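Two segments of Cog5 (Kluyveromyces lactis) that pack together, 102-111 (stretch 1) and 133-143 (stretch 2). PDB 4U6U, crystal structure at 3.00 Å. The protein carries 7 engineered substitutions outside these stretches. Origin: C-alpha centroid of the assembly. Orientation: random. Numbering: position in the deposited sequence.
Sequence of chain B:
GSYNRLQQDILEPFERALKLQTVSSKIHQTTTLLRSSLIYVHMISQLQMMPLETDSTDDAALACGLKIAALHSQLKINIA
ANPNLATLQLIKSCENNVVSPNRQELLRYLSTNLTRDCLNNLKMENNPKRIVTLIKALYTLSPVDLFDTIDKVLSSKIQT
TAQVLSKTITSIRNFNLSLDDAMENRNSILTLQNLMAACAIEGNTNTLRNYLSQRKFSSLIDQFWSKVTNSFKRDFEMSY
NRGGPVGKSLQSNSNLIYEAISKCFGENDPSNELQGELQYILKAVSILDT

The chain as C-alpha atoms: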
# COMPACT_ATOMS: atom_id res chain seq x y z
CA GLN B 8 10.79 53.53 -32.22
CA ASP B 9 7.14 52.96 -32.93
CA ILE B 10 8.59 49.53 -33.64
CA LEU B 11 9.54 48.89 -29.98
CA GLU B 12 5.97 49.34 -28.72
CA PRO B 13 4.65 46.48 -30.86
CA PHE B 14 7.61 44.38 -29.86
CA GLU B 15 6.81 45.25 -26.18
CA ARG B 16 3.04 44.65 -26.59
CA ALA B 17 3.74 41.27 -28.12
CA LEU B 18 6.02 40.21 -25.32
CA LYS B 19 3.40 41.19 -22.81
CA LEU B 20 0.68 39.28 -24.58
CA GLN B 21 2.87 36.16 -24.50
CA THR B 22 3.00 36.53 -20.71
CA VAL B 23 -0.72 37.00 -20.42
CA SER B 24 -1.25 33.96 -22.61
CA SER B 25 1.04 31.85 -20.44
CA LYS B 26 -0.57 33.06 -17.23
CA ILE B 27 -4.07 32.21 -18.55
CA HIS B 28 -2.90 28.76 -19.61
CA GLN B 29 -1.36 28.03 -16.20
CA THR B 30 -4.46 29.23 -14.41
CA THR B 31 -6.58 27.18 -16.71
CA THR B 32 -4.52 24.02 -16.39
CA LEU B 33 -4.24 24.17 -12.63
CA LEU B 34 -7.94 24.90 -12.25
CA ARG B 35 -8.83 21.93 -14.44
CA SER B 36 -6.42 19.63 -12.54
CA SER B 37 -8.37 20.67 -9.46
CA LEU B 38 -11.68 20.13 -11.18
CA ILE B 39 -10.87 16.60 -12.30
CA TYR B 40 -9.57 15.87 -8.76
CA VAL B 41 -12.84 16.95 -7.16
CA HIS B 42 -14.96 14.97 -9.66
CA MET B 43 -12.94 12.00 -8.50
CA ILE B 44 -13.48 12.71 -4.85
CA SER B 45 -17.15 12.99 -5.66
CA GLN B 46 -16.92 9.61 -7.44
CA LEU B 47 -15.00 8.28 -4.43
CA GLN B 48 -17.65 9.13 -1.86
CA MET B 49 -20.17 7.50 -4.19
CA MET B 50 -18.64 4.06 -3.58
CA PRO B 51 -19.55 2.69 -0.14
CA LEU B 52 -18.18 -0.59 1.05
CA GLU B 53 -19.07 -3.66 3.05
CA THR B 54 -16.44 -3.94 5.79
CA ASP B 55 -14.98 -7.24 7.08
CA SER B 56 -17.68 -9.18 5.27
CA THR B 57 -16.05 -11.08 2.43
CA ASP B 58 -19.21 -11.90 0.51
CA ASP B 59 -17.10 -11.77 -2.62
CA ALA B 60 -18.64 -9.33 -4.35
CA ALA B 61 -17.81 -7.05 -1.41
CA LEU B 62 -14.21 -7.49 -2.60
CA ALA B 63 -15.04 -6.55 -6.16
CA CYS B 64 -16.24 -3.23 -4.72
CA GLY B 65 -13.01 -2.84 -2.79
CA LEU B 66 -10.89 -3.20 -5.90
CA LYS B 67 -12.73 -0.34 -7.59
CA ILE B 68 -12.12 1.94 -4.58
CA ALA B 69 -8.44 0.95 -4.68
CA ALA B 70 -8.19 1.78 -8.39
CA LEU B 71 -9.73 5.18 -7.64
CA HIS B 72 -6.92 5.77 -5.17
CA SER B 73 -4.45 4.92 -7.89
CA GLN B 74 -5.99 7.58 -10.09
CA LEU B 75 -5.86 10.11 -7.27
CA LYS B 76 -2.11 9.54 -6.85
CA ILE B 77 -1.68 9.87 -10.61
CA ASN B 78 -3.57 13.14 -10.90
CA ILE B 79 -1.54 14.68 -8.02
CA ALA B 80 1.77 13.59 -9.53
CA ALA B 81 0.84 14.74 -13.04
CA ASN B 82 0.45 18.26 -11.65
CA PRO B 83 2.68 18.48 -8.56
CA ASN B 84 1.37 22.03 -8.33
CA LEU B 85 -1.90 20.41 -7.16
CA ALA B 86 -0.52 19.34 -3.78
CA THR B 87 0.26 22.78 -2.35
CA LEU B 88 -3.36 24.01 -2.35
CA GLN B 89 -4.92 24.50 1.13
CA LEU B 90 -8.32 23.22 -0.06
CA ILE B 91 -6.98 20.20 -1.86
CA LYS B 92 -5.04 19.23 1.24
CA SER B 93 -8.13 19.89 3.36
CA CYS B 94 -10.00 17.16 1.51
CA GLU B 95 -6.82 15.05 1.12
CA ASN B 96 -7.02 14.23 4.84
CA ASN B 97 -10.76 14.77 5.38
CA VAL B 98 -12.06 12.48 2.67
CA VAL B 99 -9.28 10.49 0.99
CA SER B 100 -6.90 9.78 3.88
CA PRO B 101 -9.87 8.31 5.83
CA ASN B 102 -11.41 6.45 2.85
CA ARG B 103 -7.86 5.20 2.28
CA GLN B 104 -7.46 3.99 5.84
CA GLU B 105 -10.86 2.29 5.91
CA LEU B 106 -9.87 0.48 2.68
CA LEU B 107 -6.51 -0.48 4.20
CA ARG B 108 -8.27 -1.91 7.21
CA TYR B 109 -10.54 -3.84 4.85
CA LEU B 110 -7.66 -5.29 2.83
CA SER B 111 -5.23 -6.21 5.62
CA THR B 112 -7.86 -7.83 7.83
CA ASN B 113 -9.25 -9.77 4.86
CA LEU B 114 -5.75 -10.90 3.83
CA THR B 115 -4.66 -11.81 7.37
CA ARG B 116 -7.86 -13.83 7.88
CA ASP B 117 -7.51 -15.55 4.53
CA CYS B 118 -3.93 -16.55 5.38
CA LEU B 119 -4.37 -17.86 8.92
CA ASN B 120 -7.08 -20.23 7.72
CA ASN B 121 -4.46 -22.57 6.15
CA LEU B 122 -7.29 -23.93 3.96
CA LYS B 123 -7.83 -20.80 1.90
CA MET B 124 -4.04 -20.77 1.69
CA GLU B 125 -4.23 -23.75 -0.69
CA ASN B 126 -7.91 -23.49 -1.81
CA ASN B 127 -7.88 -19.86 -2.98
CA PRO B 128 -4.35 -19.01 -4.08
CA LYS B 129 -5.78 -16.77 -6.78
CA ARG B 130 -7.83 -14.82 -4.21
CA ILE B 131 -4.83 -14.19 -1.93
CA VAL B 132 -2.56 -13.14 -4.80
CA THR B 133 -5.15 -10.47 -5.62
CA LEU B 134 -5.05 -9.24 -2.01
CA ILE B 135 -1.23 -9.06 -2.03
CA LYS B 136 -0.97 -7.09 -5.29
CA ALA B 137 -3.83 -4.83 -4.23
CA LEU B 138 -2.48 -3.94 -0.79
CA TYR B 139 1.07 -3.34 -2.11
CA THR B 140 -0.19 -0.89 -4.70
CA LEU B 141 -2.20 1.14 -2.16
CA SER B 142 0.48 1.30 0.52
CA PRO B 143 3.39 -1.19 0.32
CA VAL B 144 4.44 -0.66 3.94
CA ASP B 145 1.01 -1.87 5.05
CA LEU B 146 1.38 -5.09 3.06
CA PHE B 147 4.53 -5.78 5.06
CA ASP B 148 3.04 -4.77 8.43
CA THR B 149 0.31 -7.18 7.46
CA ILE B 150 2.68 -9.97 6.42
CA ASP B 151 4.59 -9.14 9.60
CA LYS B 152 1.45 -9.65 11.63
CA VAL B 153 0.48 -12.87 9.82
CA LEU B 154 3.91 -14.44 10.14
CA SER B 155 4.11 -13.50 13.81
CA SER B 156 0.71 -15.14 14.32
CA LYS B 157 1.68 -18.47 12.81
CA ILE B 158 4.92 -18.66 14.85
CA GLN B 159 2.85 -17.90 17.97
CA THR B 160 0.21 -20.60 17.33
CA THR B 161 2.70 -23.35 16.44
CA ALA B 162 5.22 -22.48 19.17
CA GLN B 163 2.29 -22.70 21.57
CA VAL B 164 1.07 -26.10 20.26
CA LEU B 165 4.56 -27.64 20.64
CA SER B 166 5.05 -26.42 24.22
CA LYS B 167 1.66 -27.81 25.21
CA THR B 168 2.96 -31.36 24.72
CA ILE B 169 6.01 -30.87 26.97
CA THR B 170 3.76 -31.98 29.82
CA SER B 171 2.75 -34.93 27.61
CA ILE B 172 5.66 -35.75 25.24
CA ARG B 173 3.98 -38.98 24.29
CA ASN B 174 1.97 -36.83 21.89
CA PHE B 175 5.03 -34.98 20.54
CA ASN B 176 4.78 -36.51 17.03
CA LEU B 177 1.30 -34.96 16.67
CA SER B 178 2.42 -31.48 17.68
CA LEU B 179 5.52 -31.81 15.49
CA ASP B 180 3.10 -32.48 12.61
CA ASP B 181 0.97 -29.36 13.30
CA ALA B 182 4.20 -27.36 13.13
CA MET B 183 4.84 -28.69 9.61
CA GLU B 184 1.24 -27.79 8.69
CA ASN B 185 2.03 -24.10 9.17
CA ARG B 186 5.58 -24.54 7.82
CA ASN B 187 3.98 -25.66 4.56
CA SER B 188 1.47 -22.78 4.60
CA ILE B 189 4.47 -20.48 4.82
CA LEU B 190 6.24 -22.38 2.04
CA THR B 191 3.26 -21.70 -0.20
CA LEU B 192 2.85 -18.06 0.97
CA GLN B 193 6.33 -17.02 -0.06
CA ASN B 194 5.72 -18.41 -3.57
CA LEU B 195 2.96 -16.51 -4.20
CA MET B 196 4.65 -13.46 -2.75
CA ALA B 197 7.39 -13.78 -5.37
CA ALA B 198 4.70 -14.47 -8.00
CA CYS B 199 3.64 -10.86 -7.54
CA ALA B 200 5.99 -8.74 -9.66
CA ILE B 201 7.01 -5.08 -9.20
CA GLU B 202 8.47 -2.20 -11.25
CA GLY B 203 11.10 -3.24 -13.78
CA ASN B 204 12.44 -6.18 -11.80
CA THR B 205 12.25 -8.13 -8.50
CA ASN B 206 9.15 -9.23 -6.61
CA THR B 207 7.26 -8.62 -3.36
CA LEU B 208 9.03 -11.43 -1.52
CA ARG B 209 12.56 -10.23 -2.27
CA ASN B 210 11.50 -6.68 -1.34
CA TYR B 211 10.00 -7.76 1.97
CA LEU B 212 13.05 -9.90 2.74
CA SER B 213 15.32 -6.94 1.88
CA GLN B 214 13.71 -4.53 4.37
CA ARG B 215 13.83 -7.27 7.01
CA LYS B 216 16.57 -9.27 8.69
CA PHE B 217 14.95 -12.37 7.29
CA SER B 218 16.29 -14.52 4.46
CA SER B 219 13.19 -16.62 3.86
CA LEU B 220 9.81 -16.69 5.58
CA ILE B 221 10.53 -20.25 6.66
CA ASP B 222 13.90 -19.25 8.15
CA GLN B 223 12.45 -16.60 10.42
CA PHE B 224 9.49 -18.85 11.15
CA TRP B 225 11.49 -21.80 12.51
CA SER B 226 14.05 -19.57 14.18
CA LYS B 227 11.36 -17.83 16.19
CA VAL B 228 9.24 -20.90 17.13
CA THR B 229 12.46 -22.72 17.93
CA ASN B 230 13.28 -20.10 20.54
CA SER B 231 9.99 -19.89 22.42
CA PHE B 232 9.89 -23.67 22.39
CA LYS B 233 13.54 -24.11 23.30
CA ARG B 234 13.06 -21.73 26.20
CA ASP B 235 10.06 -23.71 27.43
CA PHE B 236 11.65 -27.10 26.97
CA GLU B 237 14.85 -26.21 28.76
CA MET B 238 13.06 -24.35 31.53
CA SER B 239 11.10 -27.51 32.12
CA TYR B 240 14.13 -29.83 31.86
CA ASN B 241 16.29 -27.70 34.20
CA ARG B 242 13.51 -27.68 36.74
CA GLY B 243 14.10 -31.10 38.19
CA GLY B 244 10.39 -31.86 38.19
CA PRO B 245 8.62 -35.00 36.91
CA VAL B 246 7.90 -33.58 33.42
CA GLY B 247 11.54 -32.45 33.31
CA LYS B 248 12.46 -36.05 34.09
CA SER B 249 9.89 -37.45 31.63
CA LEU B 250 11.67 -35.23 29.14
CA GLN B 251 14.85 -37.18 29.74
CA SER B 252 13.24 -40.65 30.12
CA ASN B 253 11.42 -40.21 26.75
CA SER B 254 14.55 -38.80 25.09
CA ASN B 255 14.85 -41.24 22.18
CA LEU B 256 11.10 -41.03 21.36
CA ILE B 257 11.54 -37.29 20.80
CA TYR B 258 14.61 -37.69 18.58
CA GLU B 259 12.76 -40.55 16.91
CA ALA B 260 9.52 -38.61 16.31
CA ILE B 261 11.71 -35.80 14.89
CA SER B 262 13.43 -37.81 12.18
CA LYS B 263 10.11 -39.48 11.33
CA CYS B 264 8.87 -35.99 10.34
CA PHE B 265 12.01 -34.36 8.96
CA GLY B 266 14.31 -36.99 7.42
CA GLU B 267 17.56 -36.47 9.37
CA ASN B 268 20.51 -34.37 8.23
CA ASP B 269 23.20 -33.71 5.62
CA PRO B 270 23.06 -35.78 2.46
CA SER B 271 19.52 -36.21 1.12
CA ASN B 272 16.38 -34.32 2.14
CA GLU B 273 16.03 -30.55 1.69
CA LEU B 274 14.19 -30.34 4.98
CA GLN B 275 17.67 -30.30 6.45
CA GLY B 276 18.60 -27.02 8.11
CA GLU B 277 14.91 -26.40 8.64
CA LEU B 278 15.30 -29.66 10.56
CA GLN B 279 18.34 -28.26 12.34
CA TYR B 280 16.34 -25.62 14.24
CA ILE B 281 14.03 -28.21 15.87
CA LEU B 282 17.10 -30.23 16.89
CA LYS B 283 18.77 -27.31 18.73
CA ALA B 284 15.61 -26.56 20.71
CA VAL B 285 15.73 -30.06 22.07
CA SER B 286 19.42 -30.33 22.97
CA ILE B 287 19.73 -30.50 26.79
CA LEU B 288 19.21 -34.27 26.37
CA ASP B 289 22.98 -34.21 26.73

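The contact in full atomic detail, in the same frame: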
# COMPACT_ATOMS: atom_id res chain seq x y z
N ASN B 102 -10.96 7.48 3.80
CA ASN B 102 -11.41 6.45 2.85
C ASN B 102 -10.30 5.44 2.56
O ASN B 102 -10.54 4.25 2.40
CB ASN B 102 -11.88 7.09 1.55
CG ASN B 102 -12.47 6.08 0.57
OD1 ASN B 102 -11.74 5.30 -0.06
ND2 ASN B 102 -13.80 6.10 0.42
N ARG B 103 -9.07 5.96 2.51
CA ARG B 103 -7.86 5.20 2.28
C ARG B 103 -7.70 4.24 3.43
O ARG B 103 -7.66 3.03 3.24
CB ARG B 103 -6.67 6.16 2.19
CG ARG B 103 -5.35 5.69 1.67
CD ARG B 103 -4.47 6.94 1.64
NE ARG B 103 -3.29 6.83 0.80
CZ ARG B 103 -2.13 6.33 1.20
NH1 ARG B 103 -2.00 5.87 2.44
NH2 ARG B 103 -1.11 6.27 0.36
N GLN B 104 -7.65 4.79 4.64
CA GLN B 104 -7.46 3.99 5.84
C GLN B 104 -8.56 2.97 6.12
O GLN B 104 -8.28 1.88 6.60
CB GLN B 104 -7.32 4.91 7.03
CG GLN B 104 -5.90 5.09 7.48
CD GLN B 104 -5.83 5.96 8.71
OE1 GLN B 104 -6.63 6.89 8.86
NE2 GLN B 104 -4.92 5.64 9.62
N GLU B 105 -9.81 3.29 5.81
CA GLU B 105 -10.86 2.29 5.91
C GLU B 105 -10.63 1.13 4.92
O GLU B 105 -10.89 -0.04 5.24
CB GLU B 105 -12.24 2.93 5.70
CG GLU B 105 -13.40 1.98 6.02
CD GLU B 105 -14.54 2.08 5.04
OE1 GLU B 105 -15.01 1.02 4.55
OE2 GLU B 105 -14.98 3.21 4.75
N LEU B 106 -10.15 1.47 3.73
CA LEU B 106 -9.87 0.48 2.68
C LEU B 106 -8.71 -0.42 3.10
O LEU B 106 -8.74 -1.63 2.88
CB LEU B 106 -9.54 1.18 1.36
CG LEU B 106 -9.84 0.48 0.03
CD1 LEU B 106 -8.87 -0.64 -0.25
CD2 LEU B 106 -11.27 -0.04 0.01
N LEU B 107 -7.69 0.21 3.68
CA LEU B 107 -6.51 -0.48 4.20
C LEU B 107 -6.90 -1.51 5.25
O LEU B 107 -6.45 -2.66 5.24
CB LEU B 107 -5.54 0.54 4.81
CG LEU B 107 -4.34 1.09 4.04
CD1 LEU B 107 -3.46 -0.04 3.58
CD2 LEU B 107 -4.79 1.90 2.85
N ARG B 108 -7.76 -1.06 6.16
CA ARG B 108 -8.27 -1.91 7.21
C ARG B 108 -8.93 -3.09 6.51
O ARG B 108 -8.59 -4.24 6.77
CB ARG B 108 -9.26 -1.14 8.10
CG ARG B 108 -9.51 -1.70 9.50
CD ARG B 108 -10.60 -0.91 10.23
NE ARG B 108 -10.50 0.53 10.03
CZ ARG B 108 -11.41 1.27 9.37
NH1 ARG B 108 -12.48 0.69 8.84
NH2 ARG B 108 -11.23 2.58 9.23
N TYR B 109 -9.82 -2.80 5.56
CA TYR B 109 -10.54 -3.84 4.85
C TYR B 109 -9.61 -4.87 4.21
O TYR B 109 -9.87 -6.07 4.27
CB TYR B 109 -11.43 -3.26 3.75
CG TYR B 109 -12.10 -4.36 2.95
CD1 TYR B 109 -13.23 -5.00 3.45
CD2 TYR B 109 -11.58 -4.80 1.74
CE1 TYR B 109 -13.84 -6.02 2.74
CE2 TYR B 109 -12.18 -5.83 1.02
CZ TYR B 109 -13.32 -6.43 1.53
OH TYR B 109 -13.94 -7.46 0.85
N LEU B 110 -8.54 -4.39 3.58
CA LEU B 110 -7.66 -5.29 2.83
C LEU B 110 -6.81 -6.15 3.76
O LEU B 110 -6.73 -7.36 3.57
CB LEU B 110 -6.74 -4.52 1.89
CG LEU B 110 -7.38 -3.86 0.66
CD1 LEU B 110 -6.32 -3.13 -0.17
CD2 LEU B 110 -8.15 -4.87 -0.18
N SER B 111 -6.17 -5.51 4.73
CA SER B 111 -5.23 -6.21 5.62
C SER B 111 -5.94 -7.23 6.50
O SER B 111 -5.42 -8.32 6.75
CB SER B 111 -4.47 -5.21 6.48
OG SER B 111 -5.33 -4.49 7.33
N THR B 133 -4.47 -11.73 -5.32
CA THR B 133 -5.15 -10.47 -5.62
C THR B 133 -5.02 -9.51 -4.43
O THR B 133 -4.74 -8.32 -4.61
CB THR B 133 -6.66 -10.68 -5.97
OG1 THR B 133 -6.80 -11.73 -6.93
CG2 THR B 133 -7.28 -9.39 -6.52
N LEU B 134 -5.21 -10.03 -3.22
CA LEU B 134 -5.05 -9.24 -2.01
C LEU B 134 -3.63 -8.68 -1.87
O LEU B 134 -3.45 -7.50 -1.53
CB LEU B 134 -5.40 -10.07 -0.78
CG LEU B 134 -6.87 -10.09 -0.32
CD1 LEU B 134 -7.54 -8.76 -0.65
CD2 LEU B 134 -7.64 -11.27 -0.90
N ILE B 135 -2.62 -9.51 -2.13
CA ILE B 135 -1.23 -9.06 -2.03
C ILE B 135 -0.94 -7.91 -2.98
O ILE B 135 -0.47 -6.85 -2.54
CB ILE B 135 -0.22 -10.21 -2.34
CG1 ILE B 135 -0.27 -11.28 -1.24
CG2 ILE B 135 1.20 -9.66 -2.46
CD1 ILE B 135 0.73 -12.40 -1.41
N LYS B 136 -1.24 -8.10 -4.26
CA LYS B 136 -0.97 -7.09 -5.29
C LYS B 136 -1.71 -5.80 -4.92
O LYS B 136 -1.12 -4.71 -4.93
CB LYS B 136 -1.39 -7.59 -6.69
CG LYS B 136 -0.59 -8.80 -7.21
CD LYS B 136 -0.65 -8.96 -8.73
CE LYS B 136 0.18 -10.16 -9.19
NZ LYS B 136 0.36 -10.25 -10.67
N ALA B 137 -2.97 -5.96 -4.55
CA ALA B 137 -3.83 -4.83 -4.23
C ALA B 137 -3.24 -3.97 -3.11
O ALA B 137 -2.98 -2.77 -3.30
CB ALA B 137 -5.22 -5.32 -3.84
N LEU B 138 -2.97 -4.62 -1.98
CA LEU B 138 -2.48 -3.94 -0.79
C LEU B 138 -1.13 -3.26 -1.03
O LEU B 138 -0.91 -2.15 -0.55
CB LEU B 138 -2.38 -4.94 0.36
CG LEU B 138 -2.09 -4.42 1.77
CD1 LEU B 138 -3.03 -3.27 2.11
CD2 LEU B 138 -2.23 -5.55 2.77
N TYR B 139 -0.24 -3.92 -1.77
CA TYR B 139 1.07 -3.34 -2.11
C TYR B 139 0.93 -2.04 -2.89
O TYR B 139 1.62 -1.06 -2.62
CB TYR B 139 1.93 -4.32 -2.91
CG TYR B 139 3.32 -3.79 -3.25
CD1 TYR B 139 4.34 -3.79 -2.31
CD2 TYR B 139 3.62 -3.32 -4.52
CE1 TYR B 139 5.62 -3.32 -2.61
CE2 TYR B 139 4.89 -2.85 -4.83
CZ TYR B 139 5.88 -2.85 -3.87
OH TYR B 139 7.15 -2.39 -4.17
N THR B 140 0.03 -2.06 -3.87
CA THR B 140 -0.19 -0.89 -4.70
C THR B 140 -0.67 0.32 -3.89
O THR B 140 -0.16 1.44 -4.08
CB THR B 140 -1.19 -1.19 -5.81
OG1 THR B 140 -0.62 -2.17 -6.70
CG2 THR B 140 -1.49 0.07 -6.59
N LEU B 141 -1.62 0.08 -2.99
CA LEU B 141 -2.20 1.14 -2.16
C LEU B 141 -1.18 1.75 -1.22
O LEU B 141 -1.05 2.98 -1.13
CB LEU B 141 -3.37 0.59 -1.34
CG LEU B 141 -4.59 1.49 -1.18
CD1 LEU B 141 -5.68 0.76 -0.42
CD2 LEU B 141 -4.24 2.80 -0.48
N SER B 142 -0.45 0.89 -0.52
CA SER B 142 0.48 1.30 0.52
C SER B 142 1.34 0.12 0.90
O SER B 142 1.00 -0.62 1.82
CB SER B 142 -0.27 1.84 1.74
OG SER B 142 0.61 2.05 2.83
N PRO B 143 2.48 -0.05 0.21
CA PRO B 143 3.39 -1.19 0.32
C PRO B 143 3.80 -1.50 1.76
O PRO B 143 3.92 -2.67 2.14
CB PRO B 143 4.61 -0.74 -0.51
CG PRO B 143 4.50 0.72 -0.59
CD PRO B 143 3.04 1.01 -0.64

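Two helices, 102-111 and 133-141, run nearly antiparallel, their N-to-C directions 153° apart and their axes 10.2 Å apart at closest approach. That spacing leaves room for interleaved leucines; the closest CA atoms across the pair are Leu110 CA and Leu138 CA, 6.5 Å apart. Ser142 is the first residue to leave helical angles after the second helix.

No hydrogen bond crosses the contact, so shape and apolar packing carry it. Two reciprocal knobs set the pattern. Leu110, pointing toward the partner, sits among Leu134, Ala137, Leu138 and Leu141, with its CD2 4.0 Å from Leu134 CD1. Ala137 meets Leu110 with backbone as well as methyl: Leu110 CD1 lies 4.3 Å from Ala137 C and 4.4 Å from Ala137 CB. In return, Leu141 sits among Arg103, Leu106, Leu107 and Leu110; its CD1 lies 3.5 Å from Leu106 CD1 and its CD2 3.5 Å from Leu107 CD2. The two knobs also meet, Leu110 CD1 lying 4.0 Å from Leu141 CD1.

Leu107 and Leu138 both leave their backbones sideways, yet their ends converge, CD1 to CD1 at 3.6 Å. Arg103 extends the apolar surface: its CG is 3.8 Å from Leu141 CD2, which also lies over one face of the guanidinium. Ser111 points away from the partner, and its OG donates a hydrogen bond to Leu107 O, 3.0 Å away, within its own helix.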